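Local coordinates for protein putative N-acetylmuramoyl-L-alanine amidase,autolysin cwp6 (Peptoclostridium difficile, PDB 5J72) that probably cleaves the bond between N-acetylmuramoyl residues and L-alanine in peptidoglycan with a zinc-dependent amidase domain, and carries CWB2 modules that anchor it to the cell wall, at residues M366-K370 against Q417-M422; L246-K250 against G298-W302. All coordinates share one frame; numbering follows the deposited sequence. Where two conformers were deposited one is given.

Interaction 1 of 2, residues M366-K370 against Q417-M422; sequences MLVAK and QIGDGM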
loop_
_atom_site.group_PDB
_atom_site.type_symbol
_atom_site.label_atom_id
_atom_site.label_comp_id
_atom_site.label_asym_id
_atom_site.label_seq_id
_atom_site.Cartn_x
_atom_site.Cartn_y
_atom_site.Cartn_z
ATOM N N MET A 366 -8.380 -3.864 -1.700
ATOM C CA MET A 366 -6.953 -3.627 -1.465
ATOM C C MET A 366 -6.311 -4.074 -2.668
ATOM O O MET A 366 -6.553 -5.190 -3.086
ATOM C CB MET A 366 -6.391 -4.424 -0.246
ATOM C CG MET A 366 -4.867 -4.222 -0.051
ATOM S SD MET A 366 -4.593 -2.687 0.829
ATOM C CE MET A 366 -4.867 -3.240 2.535
ATOM N N LEU A 367 -5.499 -3.218 -3.310
ATOM C CA LEU A 367 -4.806 -3.653 -4.521
ATOM C C LEU A 367 -3.385 -3.992 -4.123
ATOM O O LEU A 367 -2.712 -3.142 -3.542
ATOM C CB LEU A 367 -4.802 -2.517 -5.619
ATOM C CG LEU A 367 -6.181 -2.295 -6.354
ATOM C CD1 LEU A 367 -7.084 -1.440 -5.420
ATOM C CD2 LEU A 367 -6.012 -1.568 -7.702
ATOM N N VAL A 368 -2.878 -5.177 -4.519
ATOM C CA VAL A 368 -1.550 -5.586 -4.032
ATOM C C VAL A 368 -0.561 -5.714 -5.151
ATOM O O VAL A 368 -0.763 -6.518 -6.047
ATOM C CB VAL A 368 -1.682 -6.973 -3.316
ATOM C CG1 VAL A 368 -0.271 -7.443 -2.841
ATOM C CG2 VAL A 368 -2.634 -6.844 -2.136
ATOM N N ALA A 369 0.522 -4.900 -5.114
ATOM C CA ALA A 369 1.534 -4.906 -6.135
ATOM C C ALA A 369 2.913 -5.270 -5.517
ATOM O O ALA A 369 3.147 -5.092 -4.319
ATOM C CB ALA A 369 1.662 -3.495 -6.745
ATOM N N LYS A 370 3.795 -5.790 -6.359
ATOM C CA LYS A 370 5.143 -6.132 -5.959
ATOM C C LYS A 370 5.878 -4.866 -5.651
ATOM O O LYS A 370 5.761 -3.921 -6.425
ATOM C CB LYS A 370 5.821 -6.847 -7.131
ATOM C CG LYS A 370 5.229 -8.244 -7.371
ATOM C CD LYS A 370 5.869 -8.958 -8.618
ATOM C CE LYS A 370 5.498 -8.282 -9.917
ATOM N NZ LYS A 370 6.337 -8.743 -11.059
ATOM N N GLN A 417 -4.914 -8.667 -7.118
ATOM C CA GLN A 417 -3.490 -8.972 -7.239
ATOM C C GLN A 417 -2.994 -8.407 -8.562
ATOM O O GLN A 417 -3.407 -8.813 -9.650
ATOM C CB GLN A 417 -3.278 -10.495 -7.210
ATOM C CG GLN A 417 -1.875 -10.908 -7.572
ATOM C CD GLN A 417 -1.763 -12.450 -7.434
ATOM O OE1 GLN A 417 -2.734 -13.111 -7.088
ATOM N NE2 GLN A 417 -0.568 -13.017 -7.680
ATOM N N ILE A 418 -2.088 -7.447 -8.481
ATOM C CA ILE A 418 -1.548 -6.790 -9.670
ATOM C C ILE A 418 -0.280 -7.421 -10.165
ATOM O O ILE A 418 0.691 -7.543 -9.416
ATOM C CB ILE A 418 -1.246 -5.295 -9.328
ATOM C CG1 ILE A 418 -2.475 -4.624 -8.663
ATOM C CG2 ILE A 418 -0.805 -4.552 -10.608
ATOM C CD1 ILE A 418 -3.754 -4.652 -9.569
ATOM N N GLY A 419 -0.255 -7.816 -11.411
ATOM C CA GLY A 419 0.956 -8.373 -11.940
ATOM C C GLY A 419 1.132 -9.827 -11.540
ATOM O O GLY A 419 0.466 -10.384 -10.697
ATOM N N ASP A 420 2.078 -10.436 -12.226
ATOM C CA ASP A 420 2.438 -11.822 -12.020
ATOM C C ASP A 420 3.812 -11.915 -11.286
ATOM O O ASP A 420 4.696 -11.092 -11.533
ATOM C CB ASP A 420 2.586 -12.486 -13.391
ATOM C CG ASP A 420 2.771 -13.970 -13.223
ATOM O OD1 ASP A 420 3.819 -14.479 -13.642
ATOM O OD2 ASP A 420 1.859 -14.621 -12.648
ATOM N N GLY A 421 3.983 -12.890 -10.407
ATOM C CA GLY A 421 5.276 -13.050 -9.745
ATOM C C GLY A 421 5.184 -13.134 -8.242
ATOM O O GLY A 421 6.082 -13.697 -7.624
ATOM N N MET A 422 4.137 -12.555 -7.639
ATOM C CA MET A 422 3.990 -12.634 -6.213
ATOM C C MET A 422 3.604 -14.080 -5.850
ATOM O O MET A 422 2.757 -14.664 -6.528
ATOM C CB MET A 422 2.909 -11.656 -5.712
ATOM C CG MET A 422 2.805 -11.651 -4.178
ATOM S SD MET A 422 1.940 -10.185 -3.570
ATOM C CE MET A 422 3.035 -8.947 -4.085
HETATM O O HOH W 1 1.180 -8.911 -6.997
HETATM O O HOH W 2 2.973 -6.059 -9.136
#
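V368 and I418 join two parallel strands, 362-370 and 411-418, at the point where the second strand ends and its chain loops back over the first. V368 pairs with Q417 in the parallel bridge, and the amide of I418 gives V368 O a nearly straight hydrogen bond of 2.9 Å from N to O (167° at the hydrogen). Beyond I418 the chain turns away from strand 362-370, and water fills in for the missing rungs. One water donates to both V368 O and I418 O; a second accepts from K370 N, 2.9 Å away, and donates to I418 O, so two waters share that carbonyl.

The turn then brings M422 back across V368. With CG anti to the backbone N (chi1 -176°) and a bend at chi3, the flexible thioether crosses the valine at about a right angle, setting SD 3.6 Å from V368 CG1 and CE near A369 O. The same valine packs against I427 and I430 of helix 424-433, a buried position that a compact branched side chain fits well. On the other face I418 CD1 lies 4.3 Å from L367 CD2, while the small A369 meets I418 CB to CB at 4.3 Å; helix 375-387 covers this face.

K370 runs alongside M422 in the opposite direction. Its chain, bent at chi3, is long enough for NZ to reach D420 O at 2.9 Å, with the donor tilted 24° from the carbonyl plane. The carboxylate of D420 turns instead to a salt bridge with K134. G419 and G421 take backbone angles at which a CB would be jammed against the preceding carbonyl O, so both places call for glycine. Parallel strands sandwiched between helices in this way are characteristic of the alpha/beta core of a CWB2 module.

Interaction 2 of 2, residues L246-K250 against G298-W302; sequences LLIAK and GTYNW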
loop_
_atom_site.group_PDB
_atom_site.type_symbol
_atom_site.label_atom_id
_atom_site.label_comp_id
_atom_site.label_asym_id
_atom_site.label_seq_id
_atom_site.Cartn_x
_atom_site.Cartn_y
_atom_site.Cartn_z
ATOM N N LEU A 246 4.512 19.861 -11.965
ATOM C CA LEU A 246 3.815 21.161 -11.960
ATOM C C LEU A 246 2.856 21.230 -13.142
ATOM O O LEU A 246 1.710 21.678 -13.000
ATOM C CB LEU A 246 4.828 22.430 -12.118
ATOM C CG LEU A 246 4.061 23.795 -12.220
ATOM C CD1 LEU A 246 3.189 24.014 -11.024
ATOM C CD2 LEU A 246 5.108 24.998 -12.383
ATOM N N LEU A 247 3.306 20.807 -14.314
ATOM C CA LEU A 247 2.419 20.906 -15.510
ATOM C C LEU A 247 1.181 19.993 -15.349
ATOM O O LEU A 247 0.085 20.345 -15.779
ATOM C CB LEU A 247 3.240 20.498 -16.735
ATOM C CG LEU A 247 4.346 21.580 -17.078
ATOM C CD1 LEU A 247 5.334 20.968 -18.113
ATOM C CD2 LEU A 247 3.620 22.864 -17.569
ATOM N N ILE A 248 1.360 18.843 -14.678
ATOM C CA ILE A 248 0.201 17.958 -14.425
ATOM C C ILE A 248 -0.748 18.649 -13.464
ATOM O O ILE A 248 -1.965 18.640 -13.636
ATOM C CB ILE A 248 0.744 16.662 -13.842
ATOM C CG1 ILE A 248 1.439 15.853 -14.984
ATOM C CG2 ILE A 248 -0.410 15.874 -13.175
ATOM C CD1 ILE A 248 2.183 14.599 -14.482
ATOM N N ALA A 249 -0.176 19.295 -12.437
ATOM C CA ALA A 249 -1.035 20.001 -11.490
ATOM C C ALA A 249 -1.834 21.120 -12.210
ATOM O O ALA A 249 -3.010 21.345 -11.885
ATOM C CB ALA A 249 -0.180 20.586 -10.330
ATOM N N LYS A 250 -1.193 21.857 -13.141
ATOM C CA LYS A 250 -1.950 22.909 -13.851
ATOM C C LYS A 250 -3.038 22.294 -14.735
ATOM O O LYS A 250 -4.113 22.888 -14.932
ATOM C CB LYS A 250 -0.980 23.720 -14.760
ATOM C CG LYS A 250 -0.006 24.568 -13.905
ATOM C CD LYS A 250 1.051 25.251 -14.866
ATOM C CE LYS A 250 2.026 26.109 -14.094
ATOM N NZ LYS A 250 2.817 26.981 -15.008
ATOM N N GLY A 298 9.360 28.010 -9.913
ATOM C CA GLY A 298 8.168 28.029 -10.745
ATOM C C GLY A 298 7.003 27.372 -10.019
ATOM O O GLY A 298 5.880 27.889 -10.037
ATOM N N THR A 299 7.266 26.237 -9.387
ATOM C CA THR A 299 6.202 25.541 -8.609
ATOM C C THR A 299 5.725 26.425 -7.482
ATOM O O THR A 299 4.516 26.653 -7.297
ATOM C CB THR A 299 6.787 24.258 -8.095
ATOM O OG1 THR A 299 7.235 23.528 -9.247
ATOM C CG2 THR A 299 5.774 23.410 -7.325
ATOM N N TYR A 300 6.698 26.977 -6.726
ATOM C CA TYR A 300 6.350 27.869 -5.614
ATOM C C TYR A 300 5.481 29.023 -6.076
ATOM O O TYR A 300 4.478 29.345 -5.432
ATOM C CB TYR A 300 7.658 28.367 -4.922
ATOM C CG TYR A 300 7.348 29.280 -3.752
ATOM C CD1 TYR A 300 6.994 28.757 -2.514
ATOM C CD2 TYR A 300 7.381 30.667 -3.895
ATOM C CE1 TYR A 300 6.682 29.595 -1.432
ATOM C CE2 TYR A 300 7.064 31.516 -2.829
ATOM C CZ TYR A 300 6.723 30.977 -1.599
ATOM O OH TYR A 300 6.444 31.828 -0.543
ATOM N N ASN A 301 5.813 29.677 -7.230
ATOM C CA ASN A 301 4.986 30.829 -7.639
ATOM C C ASN A 301 3.580 30.424 -7.978
ATOM O O ASN A 301 2.639 31.136 -7.646
ATOM C CB ASN A 301 5.636 31.594 -8.875
ATOM C CG ASN A 301 6.982 32.222 -8.508
ATOM O OD1 ASN A 301 7.145 32.650 -7.358
ATOM N ND2 ASN A 301 8.021 32.231 -9.359
ATOM N N TRP A 302 3.404 29.284 -8.630
ATOM C CA TRP A 302 2.029 28.850 -8.977
ATOM C C TRP A 302 1.288 28.420 -7.696
ATOM O O TRP A 302 0.149 28.841 -7.490
ATOM C CB TRP A 302 2.160 27.691 -10.000
ATOM C CG TRP A 302 0.832 27.217 -10.520
ATOM C CD1 TRP A 302 0.063 27.803 -11.474
ATOM C CD2 TRP A 302 0.087 26.080 -10.056
ATOM N NE1 TRP A 302 -1.107 27.133 -11.623
ATOM C CE2 TRP A 302 -1.121 26.055 -10.774
ATOM C CE3 TRP A 302 0.341 25.061 -9.106
ATOM C CZ2 TRP A 302 -2.089 25.059 -10.579
ATOM C CZ3 TRP A 302 -0.615 24.078 -8.916
ATOM C CH2 TRP A 302 -1.821 24.087 -9.650
#
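The two helical segments run nearly side by side in the same sense, 23° between their directions and 11.0 Å between their axes, and come closest in backbone where L246 faces T299. W302 reaches across the space between them. Its CG stands anti to the backbone N (chi1 -176°), which carries the indole over to the other helix, where L246, A249 and K250 receive it.

L246 meets the benzo part of the ring obliquely, its CD1 3.6 Å from W302 CE3. The other branch of the leucine, CD2, rests against the backbone of G298, 3.8 Å from G298 O. The hydroxyl of T299 approaches the leucine too, with OG1 3.9 Å from L246 CB, a van der Waals contact only.

Helices 241-253 and 297-306 belong to the second CWB2 module, in which helices pack against a four-stranded parallel sheet. T299 and A249 both reach I288 of strand 287-290, so the contact lies beside an outermost strand of that sheet within the chain. A249 suits this place because its single methyl leaves room for the far end of the indole: CB is 3.8 Å from W302 CZ3, while A249 O lies 3.7 Å from CH2.

K250 covers one face of the indole with its aliphatic stem, a role that suits a long side chain where both residues are partly exposed. Its CG sits 3.8 Å from the centroid of the five-membered ring of W302 and 22° off the ring normal, a CH-pi contact. From there the extended chain slides past the tryptophan in the opposite direction, bringing CE to 3.7 Å from W302 CD1.

Interaction 2 precedes interaction 1 along the chain, closing before residues 366-370 begin. Each belongs to a different CWB2 module: 246-250 and 298-302 to the second, 366-370 and 417-422 to the third. Their centres are 33 Å apart and their nearest atoms about 19 Å, so they do not touch. Interaction 1 joins neighbouring parallel strands, its centre about 11 Å from the centre of the chain, whereas interaction 2 packs two helices beside an edge strand, about 27 Å from it. Each contact thus lies inside a single cell wall-anchoring module, and these modules precede the zinc-bearing amidase domain in the sequence.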